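Long-range contacts in TqaA (Penicillium aethiopicum, PDB 5DLK), which is a nonribosomal peptide synthetase whose condensation-like domain, the part crystallised here, is linked to peptide macrocyclization and binds phosphopantetheine: residues 279-284 with 349-354; 285-290 with 458-463; 304-309 with 333-338. All blocks are in the same frame, centred on the assembly; numbering follows the deposited sequence.

In the fold
Contacts 1 and 2 share helix 283-299 and have centres about 10 Å apart. They are joined where Q354 OE1 lies 2.7 Å from T285 OG1, a probable hydrogen bond. Contact 3, the pairing of 304-309 with 333-338, is nested in the chain segment closed by each of the other two. It probably bonds to contact 1 through H352 NE2 and T336 N, 3.0 Å apart, and to contact 2 through K288 NZ and H308 ND1, 2.8 Å apart. Phosphopantetheine, absent from this chain, is seen in another structure of this protein at T282 and Y357; the Y357 side chain lies about 5 Å from that of Q354 and about 4 Å from that of H308.

Contact 1 (279-284 with 349-354); sequences SGITMA and LLHHTQ
The backbones come nearest at I281 and L350, CA atoms 7.0 Å apart, where the loop leading to N-cap residue T282 passes helix 346-358. The carboxamide of Q354 carries the polar part. Its CG lies anti to the backbone N (chi1 -171°), and the chain runs on extended to grip the loop on both sides of I281. Q354 NE2 donates to G280 O at 2.7 Å, a somewhat bent bond that arrives nearly along the C=O axis, with the acceptor tilted out of the amide plane. Q354 OE1 accepts from T282 N at 2.9 Å; this bond is almost straight (171° at the hydrogen) and uses an in-plane lone pair. One donor and one acceptor of the same flat group are therefore matched, which fixes the rotation of the amide. OE1 is also hydrogen-bonded to T285 OG1, whereas T282 OG1 approaches it only weakly and has T285 OG1 as its stronger partner.

I281 makes the apolar part. It crosses L350 and H351 at about a right angle, and its CD1 does the touching, 4.0 Å from L350 CB and 3.6 Å from H351 ND1. That methyl meets the imidazole obliquely. The contact thus ties the start of helix 283-299 to helix 346-358 next to the phosphopantetheine site, to which T282 belongs. Beyond the loop, L350 packs on L286 and A289 of helix 283-299, while L349 and H352 on the same helix reach V335 of strand 329-336.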
ATOM      1  N   SER A 279       1.600 -27.778  -7.204  1.00 30.93           N
ATOM      2  CA  SER A 279       0.145 -27.679  -7.147  1.00 32.20           C
ATOM      3  C   SER A 279      -0.325 -27.217  -5.761  1.00 27.94           C
ATOM      4  O   SER A 279       0.145 -27.709  -4.737  1.00 30.31           O
ATOM      5  CB  SER A 279      -0.510 -29.019  -7.515  1.00 36.86           C
ATOM      6  OG  SER A 279       0.031 -30.077  -6.753  1.00 49.75           O
ATOM      7  N   GLY A 280      -1.219 -26.242  -5.745  1.00 28.15           N
ATOM      8  CA  GLY A 280      -1.798 -25.761  -4.507  1.00 29.18           C
ATOM      9  C   GLY A 280      -0.987 -24.693  -3.789  1.00 28.19           C
ATOM     10  O   GLY A 280      -1.453 -24.123  -2.807  1.00 31.38           O
ATOM     11  N   ILE A 281       0.220 -24.424  -4.273  1.00 22.30           N
ATOM     12  CA  ILE A 281       1.121 -23.452  -3.640  1.00 20.77           C
ATOM     13  C   ILE A 281       1.188 -22.141  -4.422  1.00 24.26           C
ATOM     14  O   ILE A 281       1.432 -22.153  -5.626  1.00 21.64           O
ATOM     15  CB  ILE A 281       2.547 -24.018  -3.518  1.00 20.65           C
ATOM     16  CG1 ILE A 281       2.560 -25.272  -2.624  1.00 23.40           C
ATOM     17  CG2 ILE A 281       3.522 -22.952  -2.986  1.00 17.51           C
ATOM     18  CD1 ILE A 281       2.000 -25.039  -1.233  1.00 20.51           C
ATOM     19  N   THR A 282       0.977 -21.015  -3.739  1.00 18.73           N
ATOM     20  CA  THR A 282       1.016 -19.718  -4.395  1.00 19.93           C
ATOM     21  C   THR A 282       2.417 -19.132  -4.474  1.00 16.50           C
ATOM     22  O   THR A 282       3.341 -19.569  -3.781  1.00 17.83           O
ATOM     23  CB  THR A 282       0.129 -18.688  -3.673  1.00 24.44           C
ATOM     24  OG1 THR A 282       0.695 -18.385  -2.386  1.00 20.89           O
ATOM     25  CG2 THR A 282      -1.287 -19.219  -3.517  1.00 23.56           C
ATOM     26  N   MET A 283       2.562 -18.134  -5.338  1.00 19.13           N
ATOM     27  CA  MET A 283       3.832 -17.450  -5.493  1.00 19.89           C
ATOM     28  C   MET A 283       4.205 -16.734  -4.191  1.00 16.69           C
ATOM     29  O   MET A 283       5.365 -16.727  -3.804  1.00 17.67           O
ATOM     30  CB  MET A 283       3.774 -16.442  -6.659  1.00 19.70           C
ATOM     31  CG  MET A 283       5.154 -15.885  -7.051  1.00 19.67           C
ATOM     32  SD  MET A 283       6.281 -17.143  -7.677  1.00 25.07           S
ATOM     33  CE  MET A 283       5.480 -17.514  -9.248  1.00 29.13           C
ATOM     34  N   ALA A 284       3.228 -16.135  -3.519  1.00 15.87           N
ATOM     35  CA  ALA A 284       3.518 -15.455  -2.254  1.00 16.95           C
ATOM     36  C   ALA A 284       4.117 -16.429  -1.232  1.00 16.51           C
ATOM     37  O   ALA A 284       5.060 -16.090  -0.519  1.00 16.90           O
ATOM     38  CB  ALA A 284       2.260 -14.806  -1.685  1.00 18.81           C
ATOM     39  N   LEU A 349       7.653 -27.417   3.913  1.00 13.06           N
ATOM     40  CA  LEU A 349       7.817 -26.018   4.311  1.00 12.78           C
ATOM     41  C   LEU A 349       6.827 -25.138   3.560  1.00 14.06           C
ATOM     42  O   LEU A 349       6.227 -24.227   4.144  1.00 14.46           O
ATOM     43  CB  LEU A 349       9.269 -25.550   4.068  1.00 13.57           C
ATOM     44  CG  LEU A 349       9.472 -24.040   4.199  1.00 14.45           C
ATOM     45  CD1 LEU A 349       9.125 -23.592   5.614  1.00 13.34           C
ATOM     46  CD2 LEU A 349      10.915 -23.646   3.830  1.00 13.94           C
ATOM     47  N   LEU A 350       6.644 -25.392   2.264  1.00 13.23           N
ATOM     48  CA  LEU A 350       5.718 -24.565   1.483  1.00 13.13           C
ATOM     49  C   LEU A 350       4.281 -24.696   2.034  1.00 13.42           C
ATOM     50  O   LEU A 350       3.591 -23.701   2.201  1.00 16.11           O
ATOM     51  CB  LEU A 350       5.752 -24.954   0.010  1.00 14.46           C
ATOM     52  CG  LEU A 350       7.100 -24.628  -0.652  1.00 15.45           C
ATOM     53  CD1 LEU A 350       7.159 -25.225  -2.066  1.00 17.21           C
ATOM     54  CD2 LEU A 350       7.271 -23.121  -0.709  1.00 17.67           C
ATOM     55  N   HIS A 351       3.852 -25.924   2.321  1.00 14.47           N
ATOM     56  CA  HIS A 351       2.492 -26.121   2.837  1.00 14.33           C
ATOM     57  C   HIS A 351       2.297 -25.427   4.176  1.00 15.38           C
ATOM     58  O   HIS A 351       1.263 -24.788   4.404  1.00 17.01           O
ATOM     59  CB  HIS A 351       2.151 -27.618   2.957  1.00 18.52           C
ATOM     60  CG  HIS A 351       1.740 -28.225   1.652  1.00 23.46           C
ATOM     61  ND1 HIS A 351       0.722 -27.703   0.883  1.00 28.89           N
ATOM     62  CD2 HIS A 351       2.228 -29.284   0.966  1.00 29.19           C
ATOM     63  CE1 HIS A 351       0.594 -28.423  -0.219  1.00 30.43           C
ATOM     64  NE2 HIS A 351       1.496 -29.387  -0.194  1.00 33.73           N
ATOM     65  N   HIS A 352       3.291 -25.552   5.052  1.00 14.38           N
ATOM     66  CA  HIS A 352       3.231 -24.912   6.361  1.00 12.51           C
ATOM     67  C   HIS A 352       3.184 -23.394   6.220  1.00 13.02           C
ATOM     68  O   HIS A 352       2.376 -22.726   6.872  1.00 14.47           O
ATOM     69  CB  HIS A 352       4.420 -25.336   7.233  1.00 14.28           C
ATOM     70  CG  HIS A 352       4.534 -24.575   8.525  1.00 15.21           C
ATOM     71  ND1 HIS A 352       3.609 -24.690   9.545  1.00 16.86           N
ATOM     72  CD2 HIS A 352       5.469 -23.698   8.961  1.00 16.18           C
ATOM     73  CE1 HIS A 352       3.965 -23.898  10.547  1.00 18.86           C
ATOM     74  NE2 HIS A 352       5.102 -23.301  10.226  1.00 16.03           N
ATOM     75  N   THR A 353       4.057 -22.847   5.380  1.00 13.95           N
ATOM     76  CA  THR A 353       4.126 -21.395   5.216  1.00 14.35           C
ATOM     77  C   THR A 353       2.784 -20.873   4.713  1.00 14.58           C
ATOM     78  O   THR A 353       2.299 -19.817   5.147  1.00 14.36           O
ATOM     79  CB  THR A 353       5.271 -20.998   4.255  1.00 16.23           C
ATOM     80  OG1 THR A 353       6.511 -21.440   4.823  1.00 15.63           O
ATOM     81  CG2 THR A 353       5.341 -19.489   4.069  1.00 15.17           C
ATOM     82  N   GLN A 354       2.157 -21.635   3.821  1.00 14.26           N
ATOM     83  CA  GLN A 354       0.909 -21.162   3.261  1.00 14.37           C
ATOM     84  C   GLN A 354      -0.186 -21.167   4.322  1.00 14.98           C
ATOM     85  O   GLN A 354      -0.928 -20.208   4.453  1.00 15.64           O
ATOM     86  CB  GLN A 354       0.491 -21.990   2.045  1.00 16.09           C
ATOM     87  CG  GLN A 354      -0.708 -21.381   1.288  1.00 18.94           C
ATOM     88  CD  GLN A 354      -0.679 -21.753  -0.183  1.00 25.38           C
ATOM     89  OE1 GLN A 354       0.258 -21.397  -0.905  1.00 21.17           O
ATOM     90  NE2 GLN A 354      -1.687 -22.502  -0.629  1.00 27.39           N
TER

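Contact 2 (285-290 with 458-463); sequences TLVKAA and AIITKF
A290 and I459, with CA atoms 5.6 Å apart, mark the closest backbone approach of a helix-helix packing in the condensation-domain fold. The axes of the short helical segments 285-290 and 458-463 pass 8.9 Å from each other, and their N-to-C directions differ by 119°. No hydrogen bond crosses, and every residue that touches is buried, so the cohesion is apolar.

Aliphatic contacts form the first group. A290 CB fits between two neighbouring isoleucines, 3.5 Å from I459 CG2 and 3.6 Å from I460 CG1. I460 then spreads its branches along helix 283-299: CG2 lies 3.8 Å from L286 CD2, whereas CD1 reaches V287 CG2. L286 and I460 cross at a slant.

The aromatic contacts make the second group. L286 and F463 slide past each other in opposite directions, bringing L286 CD1 to 3.6 Å from F463 CB and to the ring edge, near its plane. The ring's CE2 corner continues to A289 and to the backbone of A290. Beyond the two segments, F463 also meets V346 and L349 of helix 346-358, and I460 touches I272 of strand 265-272.

I459 CG2, anti to the backbone N (chi1 of CG1 -63°), links the two groups: besides meeting A290 CB it sits 3.5 Å above one face of the F463 ring, offset toward the rim.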
ATOM      1  N   THR A 285       3.563 -17.634  -1.173  1.00 16.02           N
ATOM      2  CA  THR A 285       4.079 -18.680  -0.287  1.00 15.86           C
ATOM      3  C   THR A 285       5.523 -19.023  -0.598  1.00 15.40           C
ATOM      4  O   THR A 285       6.363 -19.159   0.295  1.00 14.67           O
ATOM      5  CB  THR A 285       3.201 -19.946  -0.383  1.00 15.85           C
ATOM      6  OG1 THR A 285       1.928 -19.636   0.179  1.00 16.87           O
ATOM      7  CG2 THR A 285       3.807 -21.124   0.407  1.00 16.20           C
ATOM      8  N   LEU A 286       5.812 -19.175  -1.883  1.00 15.72           N
ATOM      9  CA  LEU A 286       7.161 -19.507  -2.314  1.00 16.72           C
ATOM     10  C   LEU A 286       8.156 -18.428  -1.861  1.00 14.43           C
ATOM     11  O   LEU A 286       9.214 -18.728  -1.316  1.00 15.99           O
ATOM     12  CB  LEU A 286       7.187 -19.681  -3.840  1.00 20.18           C
ATOM     13  CG  LEU A 286       8.517 -20.114  -4.450  1.00 23.61           C
ATOM     14  CD1 LEU A 286       8.982 -21.426  -3.829  1.00 24.85           C
ATOM     15  CD2 LEU A 286       8.327 -20.301  -5.944  1.00 23.60           C
ATOM     16  N   VAL A 287       7.791 -17.158  -2.037  1.00 13.25           N
ATOM     17  CA  VAL A 287       8.667 -16.083  -1.622  1.00 13.95           C
ATOM     18  C   VAL A 287       8.844 -16.040  -0.096  1.00 14.83           C
ATOM     19  O   VAL A 287       9.953 -15.852   0.421  1.00 14.74           O
ATOM     20  CB  VAL A 287       8.122 -14.723  -2.094  1.00 18.99           C
ATOM     21  CG1 VAL A 287       8.956 -13.603  -1.500  1.00 19.51           C
ATOM     22  CG2 VAL A 287       8.097 -14.676  -3.632  1.00 19.12           C
ATOM     23  N   LYS A 288       7.744 -16.195   0.627  1.00 14.27           N
ATOM     24  CA  LYS A 288       7.812 -16.111   2.086  1.00 13.13           C
ATOM     25  C   LYS A 288       8.511 -17.326   2.698  1.00 14.04           C
ATOM     26  O   LYS A 288       9.219 -17.190   3.705  1.00 12.76           O
ATOM     27  CB  LYS A 288       6.393 -15.918   2.648  1.00 13.60           C
ATOM     28  CG  LYS A 288       5.925 -14.492   2.295  1.00 14.36           C
ATOM     29  CD  LYS A 288       4.421 -14.348   2.353  1.00 20.89           C
ATOM     30  CE  LYS A 288       4.025 -12.955   1.812  1.00 16.75           C
ATOM     31  NZ  LYS A 288       2.537 -12.734   1.866  1.00 19.52           N
ATOM     32  N   ALA A 289       8.329 -18.508   2.100  1.00 11.96           N
ATOM     33  CA  ALA A 289       9.044 -19.696   2.580  1.00 12.66           C
ATOM     34  C   ALA A 289      10.533 -19.541   2.371  1.00 13.90           C
ATOM     35  O   ALA A 289      11.328 -19.928   3.226  1.00 12.36           O
ATOM     36  CB  ALA A 289       8.554 -20.952   1.881  1.00 13.65           C
ATOM     37  N   ALA A 290      10.925 -18.974   1.227  1.00 12.77           N
ATOM     38  CA  ALA A 290      12.341 -18.762   0.959  1.00 13.91           C
ATOM     39  C   ALA A 290      12.939 -17.805   2.000  1.00 13.74           C
ATOM     40  O   ALA A 290      14.050 -18.010   2.508  1.00 15.80           O
ATOM     41  CB  ALA A 290      12.547 -18.202  -0.477  1.00 14.41           C
ATOM     42  N   ALA A 458      17.878 -16.927  -5.124  1.00 16.79           N
ATOM     43  CA  ALA A 458      18.485 -18.243  -5.314  1.00 17.40           C
ATOM     44  C   ALA A 458      17.680 -19.344  -4.625  1.00 17.88           C
ATOM     45  O   ALA A 458      17.504 -20.438  -5.166  1.00 16.96           O
ATOM     46  CB  ALA A 458      19.932 -18.252  -4.794  1.00 18.76           C
ATOM     47  N   ILE A 459      17.225 -19.051  -3.413  1.00 14.83           N
ATOM     48  CA  ILE A 459      16.393 -20.008  -2.669  1.00 13.04           C
ATOM     49  C   ILE A 459      15.068 -20.240  -3.369  1.00 14.78           C
ATOM     50  O   ILE A 459      14.631 -21.391  -3.497  1.00 15.99           O
ATOM     51  CB  ILE A 459      16.146 -19.526  -1.217  1.00 15.71           C
ATOM     52  CG1 ILE A 459      17.475 -19.442  -0.460  1.00 18.91           C
ATOM     53  CG2 ILE A 459      15.182 -20.508  -0.477  1.00 14.11           C
ATOM     54  CD1 ILE A 459      17.423 -18.470   0.706  1.00 20.11           C
ATOM     55  N   ILE A 460      14.428 -19.170  -3.841  1.00 12.75           N
ATOM     56  CA  ILE A 460      13.161 -19.316  -4.567  1.00 14.58           C
ATOM     57  C   ILE A 460      13.342 -20.263  -5.763  1.00 16.59           C
ATOM     58  O   ILE A 460      12.553 -21.185  -5.983  1.00 16.06           O
ATOM     59  CB  ILE A 460      12.639 -17.958  -5.062  1.00 15.34           C
ATOM     60  CG1 ILE A 460      12.187 -17.087  -3.868  1.00 14.30           C
ATOM     61  CG2 ILE A 460      11.470 -18.157  -6.020  1.00 15.19           C
ATOM     62  CD1 ILE A 460      11.871 -15.610  -4.249  1.00 17.36           C
ATOM     63  N   THR A 461      14.374 -19.996  -6.563  1.00 17.63           N
ATOM     64  CA  THR A 461      14.619 -20.862  -7.722  1.00 16.80           C
ATOM     65  C   THR A 461      14.951 -22.306  -7.313  1.00 18.46           C
ATOM     66  O   THR A 461      14.509 -23.255  -7.950  1.00 19.81           O
ATOM     67  CB  THR A 461      15.748 -20.304  -8.592  1.00 20.67           C
ATOM     68  OG1 THR A 461      15.330 -19.041  -9.114  1.00 17.82           O
ATOM     69  CG2 THR A 461      16.042 -21.255  -9.738  1.00 19.90           C
ATOM     70  N   LYS A 462      15.707 -22.475  -6.235  1.00 17.30           N
ATOM     71  CA  LYS A 462      16.031 -23.827  -5.783  1.00 17.55           C
ATOM     72  C   LYS A 462      14.769 -24.578  -5.333  1.00 19.95           C
ATOM     73  O   LYS A 462      14.578 -25.751  -5.661  1.00 18.22           O
ATOM     74  CB  LYS A 462      17.062 -23.768  -4.660  1.00 21.96           C
ATOM     75  CG  LYS A 462      17.635 -25.125  -4.271  1.00 34.33           C
ATOM     76  CD  LYS A 462      19.044 -24.985  -3.696  1.00 40.84           C
ATOM     77  CE  LYS A 462      19.972 -24.271  -4.674  1.00 40.19           C
ATOM     78  NZ  LYS A 462      21.377 -24.206  -4.171  1.00 39.43           N
ATOM     79  N   PHE A 463      13.908 -23.893  -4.588  1.00 16.52           N
ATOM     80  CA  PHE A 463      12.644 -24.488  -4.144  1.00 18.63           C
ATOM     81  C   PHE A 463      11.798 -24.947  -5.332  1.00 20.05           C
ATOM     82  O   PHE A 463      11.218 -26.037  -5.320  1.00 21.37           O
ATOM     83  CB  PHE A 463      11.844 -23.487  -3.310  1.00 17.70           C
ATOM     84  CG  PHE A 463      12.308 -23.340  -1.867  1.00 16.20           C
ATOM     85  CD1 PHE A 463      13.414 -24.003  -1.387  1.00 16.64           C
ATOM     86  CD2 PHE A 463      11.591 -22.515  -0.999  1.00 18.56           C
ATOM     87  CE1 PHE A 463      13.834 -23.842  -0.059  1.00 16.79           C
ATOM     88  CE2 PHE A 463      11.980 -22.359   0.330  1.00 18.14           C
ATOM     89  CZ  PHE A 463      13.084 -23.019   0.808  1.00 15.45           C
TER

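Contact 3 (304-309 with 333-338); sequences VVFGHT and LRVTFP
L333 is the apolar centre, set between the rings of F306 and H308. Its CG is anti to the backbone N (chi1 179°), and the side chain lies beside that of F306, pointing the same way, with CD2 3.8 Å from F306 CZ. L333 CB stands over the face of H308, 4.1 Å from the ring centroid and 27° off its normal, a CH-pi contact in one of H308's two conformers, hence less certain. On the same sheet face, V304 and V335 lie side by side, V304 CG2 coming 4.1 Å from V335 CB. F337 meets that methyl with its ring edge.

On the other face, V305 CG2 packs against the aliphatic R334 CG at 3.9 Å. Between the faces run four backbone bonds: V304 N to V335 O and V335 N to V304 O, both 2.9 Å, and two between F306 and L333, where L333 N to F306 O is 2.8 Å. V305 and R334 form the non-hydrogen-bonded pair between them.

Farther out, the guanidinium of R334 binds the carbonyl oxygens of Y235 and D237 and makes a salt bridge with D303, while H308 ND1 bonds to K288 NZ in that conformer. The strand directions differ by 155°, an antiparallel pairing in which 329-336 is an outermost strand, within this chain, of the condensation domain's mixed sheet, with H308 close to Y357 of the phosphopantetheine site.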
ATOM      1  N   VAL A 304      10.772 -18.662  13.368  1.00 12.88           N
ATOM      2  CA  VAL A 304      11.074 -17.279  12.991  1.00 13.00           C
ATOM      3  C   VAL A 304       9.782 -16.482  12.802  1.00 15.64           C
ATOM      4  O   VAL A 304       8.743 -17.034  12.421  1.00 15.06           O
ATOM      5  CB  VAL A 304      11.934 -17.205  11.713  1.00 13.67           C
ATOM      6  CG1 VAL A 304      13.287 -17.915  11.923  1.00 15.39           C
ATOM      7  CG2 VAL A 304      11.187 -17.777  10.529  1.00 14.98           C
ATOM      8  N   VAL A 305       9.839 -15.193  13.117  1.00 13.60           N
ATOM      9  CA  VAL A 305       8.692 -14.323  12.905  1.00 13.87           C
ATOM     10  C   VAL A 305       9.164 -13.117  12.127  1.00 14.08           C
ATOM     11  O   VAL A 305      10.163 -12.506  12.496  1.00 14.73           O
ATOM     12  CB  VAL A 305       8.027 -13.854  14.230  1.00 14.91           C
ATOM     13  CG1 VAL A 305       6.832 -12.934  13.918  1.00 14.91           C
ATOM     14  CG2 VAL A 305       7.554 -15.075  15.044  1.00 17.98           C
ATOM     15  N   PHE A 306       8.503 -12.807  11.020  1.00 12.17           N
ATOM     16  CA  PHE A 306       8.836 -11.571  10.302  1.00 13.76           C
ATOM     17  C   PHE A 306       7.537 -10.941   9.797  1.00 15.36           C
ATOM     18  O   PHE A 306       6.464 -11.523   9.925  1.00 15.15           O
ATOM     19  CB  PHE A 306       9.845 -11.840   9.155  1.00 17.17           C
ATOM     20  CG  PHE A 306       9.435 -12.942   8.200  1.00 13.51           C
ATOM     21  CD1 PHE A 306       9.671 -14.282   8.505  1.00 15.28           C
ATOM     22  CD2 PHE A 306       8.796 -12.637   7.008  1.00 15.17           C
ATOM     23  CE1 PHE A 306       9.295 -15.301   7.619  1.00 17.18           C
ATOM     24  CE2 PHE A 306       8.409 -13.646   6.119  1.00 16.12           C
ATOM     25  CZ  PHE A 306       8.651 -14.980   6.426  1.00 15.81           C
ATOM     26  N   GLY A 307       7.607  -9.739   9.254  1.00 13.53           N
ATOM     27  CA  GLY A 307       6.373  -9.098   8.825  1.00 15.43           C
ATOM     28  C   GLY A 307       6.039  -9.426   7.382  1.00 13.77           C
ATOM     29  O   GLY A 307       6.932  -9.753   6.585  1.00 14.22           O
ATOM     30  N   HIS A 308       4.753  -9.398   7.045  0.90 15.30           N
ATOM     31  CA  HIS A 308       4.375  -9.474   5.637  0.90 16.00           C
ATOM     32  C   HIS A 308       3.103  -8.670   5.403  0.90 16.12           C
ATOM     33  O   HIS A 308       2.365  -8.360   6.334  0.90 16.64           O
ATOM     34  CB  HIS A 308       4.225 -10.930   5.150  0.90 15.98           C
ATOM     35  CG  HIS A 308       2.939 -11.597   5.543  0.90 15.71           C
ATOM     36  ND1 HIS A 308       2.216 -12.384   4.671  0.90 18.28           N
ATOM     37  CD2 HIS A 308       2.265 -11.626   6.719  0.90 16.68           C
ATOM     38  CE1 HIS A 308       1.145 -12.857   5.286  0.90 17.15           C
ATOM     39  NE2 HIS A 308       1.147 -12.403   6.528  0.90 17.89           N
ATOM     40  N   THR A 309       2.896  -8.284   4.149  1.00 15.38           N
ATOM     41  CA  THR A 309       1.751  -7.483   3.747  1.00 14.29           C
ATOM     42  C   THR A 309       0.569  -8.362   3.367  1.00 14.31           C
ATOM     43  O   THR A 309       0.716  -9.309   2.586  1.00 16.67           O
ATOM     44  CB  THR A 309       2.103  -6.579   2.552  1.00 13.65           C
ATOM     45  OG1 THR A 309       3.268  -5.823   2.874  1.00 15.21           O
ATOM     46  CG2 THR A 309       0.940  -5.649   2.246  1.00 17.12           C
ATOM     47  N   LEU A 333       4.127 -12.927  10.430  1.00 15.03           N
ATOM     48  CA  LEU A 333       4.059 -14.243   9.838  1.00 14.46           C
ATOM     49  C   LEU A 333       5.039 -15.094  10.613  1.00 14.69           C
ATOM     50  O   LEU A 333       6.217 -14.748  10.712  1.00 14.70           O
ATOM     51  CB  LEU A 333       4.436 -14.197   8.345  1.00 13.63           C
ATOM     52  CG  LEU A 333       4.408 -15.569   7.663  1.00 15.54           C
ATOM     53  CD1 LEU A 333       2.991 -16.160   7.720  1.00 17.57           C
ATOM     54  CD2 LEU A 333       4.897 -15.415   6.217  1.00 16.51           C
ATOM     55  N   ARG A 334       4.549 -16.192  11.179  1.00 15.99           N
ATOM     56  CA  ARG A 334       5.390 -17.100  11.945  1.00 13.48           C
ATOM     57  C   ARG A 334       5.608 -18.394  11.184  1.00 12.54           C
ATOM     58  O   ARG A 334       4.641 -19.006  10.708  1.00 14.10           O
ATOM     59  CB  ARG A 334       4.730 -17.408  13.300  1.00 14.02           C
ATOM     60  CG  ARG A 334       5.572 -18.333  14.177  1.00 13.18           C
ATOM     61  CD  ARG A 334       4.839 -18.616  15.487  1.00 13.04           C
ATOM     62  NE  ARG A 334       5.693 -19.348  16.418  1.00 13.71           N
ATOM     63  CZ  ARG A 334       5.305 -19.693  17.640  1.00 17.38           C
ATOM     64  NH1 ARG A 334       4.089 -19.365  18.056  1.00 13.62           N
ATOM     65  NH2 ARG A 334       6.137 -20.357  18.439  1.00 16.90           N
ATOM     66  N   VAL A 335       6.857 -18.819  11.089  1.00 11.03           N
ATOM     67  CA  VAL A 335       7.187 -20.079  10.431  1.00 12.52           C
ATOM     68  C   VAL A 335       7.996 -20.922  11.402  1.00 15.13           C
ATOM     69  O   VAL A 335       9.060 -20.507  11.874  1.00 15.19           O
ATOM     70  CB  VAL A 335       7.958 -19.850   9.111  1.00 13.31           C
ATOM     71  CG1 VAL A 335       8.346 -21.183   8.456  1.00 16.15           C
ATOM     72  CG2 VAL A 335       7.123 -18.988   8.175  1.00 14.11           C
ATOM     73  N   THR A 336       7.491 -22.118  11.683  1.00 14.91           N
ATOM     74  CA  THR A 336       8.106 -22.970  12.693  1.00 18.25           C
ATOM     75  C   THR A 336       8.544 -24.269  12.039  1.00 19.24           C
ATOM     76  O   THR A 336       7.703 -25.026  11.530  1.00 21.74           O
ATOM     77  CB  THR A 336       7.154 -23.289  13.836  1.00 22.69           C
ATOM     78  OG1 THR A 336       6.189 -24.240  13.379  1.00 35.06           O
ATOM     79  CG2 THR A 336       6.441 -22.039  14.311  1.00 12.92           C
ATOM     80  N   PHE A 337       9.841 -24.520  12.095  1.00 15.67           N
ATOM     81  CA  PHE A 337      10.455 -25.711  11.504  1.00 15.18           C
ATOM     82  C   PHE A 337      10.531 -26.829  12.524  1.00 19.11           C
ATOM     83  O   PHE A 337      10.815 -26.572  13.685  1.00 18.61           O
ATOM     84  CB  PHE A 337      11.869 -25.400  11.026  1.00 16.10           C
ATOM     85  CG  PHE A 337      11.948 -24.313   9.994  1.00 20.41           C
ATOM     86  CD1 PHE A 337      11.887 -22.968  10.362  1.00 18.89           C
ATOM     87  CD2 PHE A 337      12.145 -24.642   8.654  1.00 17.45           C
ATOM     88  CE1 PHE A 337      11.988 -21.965   9.406  1.00 15.13           C
ATOM     89  CE2 PHE A 337      12.242 -23.649   7.692  1.00 18.85           C
ATOM     90  CZ  PHE A 337      12.167 -22.301   8.071  1.00 16.46           C
ATOM     91  N   PRO A 338      10.324 -28.079  12.089  1.00 17.37           N
ATOM     92  CA  PRO A 338      10.463 -29.192  13.037  1.00 17.65           C
ATOM     93  C   PRO A 338      11.934 -29.534  13.306  1.00 17.60           C
ATOM     94  O   PRO A 338      12.829 -29.007  12.655  1.00 20.17           O
ATOM     95  CB  PRO A 338       9.757 -30.353  12.314  1.00 19.30           C
ATOM     96  CG  PRO A 338       9.997 -30.093  10.885  1.00 21.08           C
ATOM     97  CD  PRO A 338       9.916 -28.537  10.755  1.00 17.21           C
TER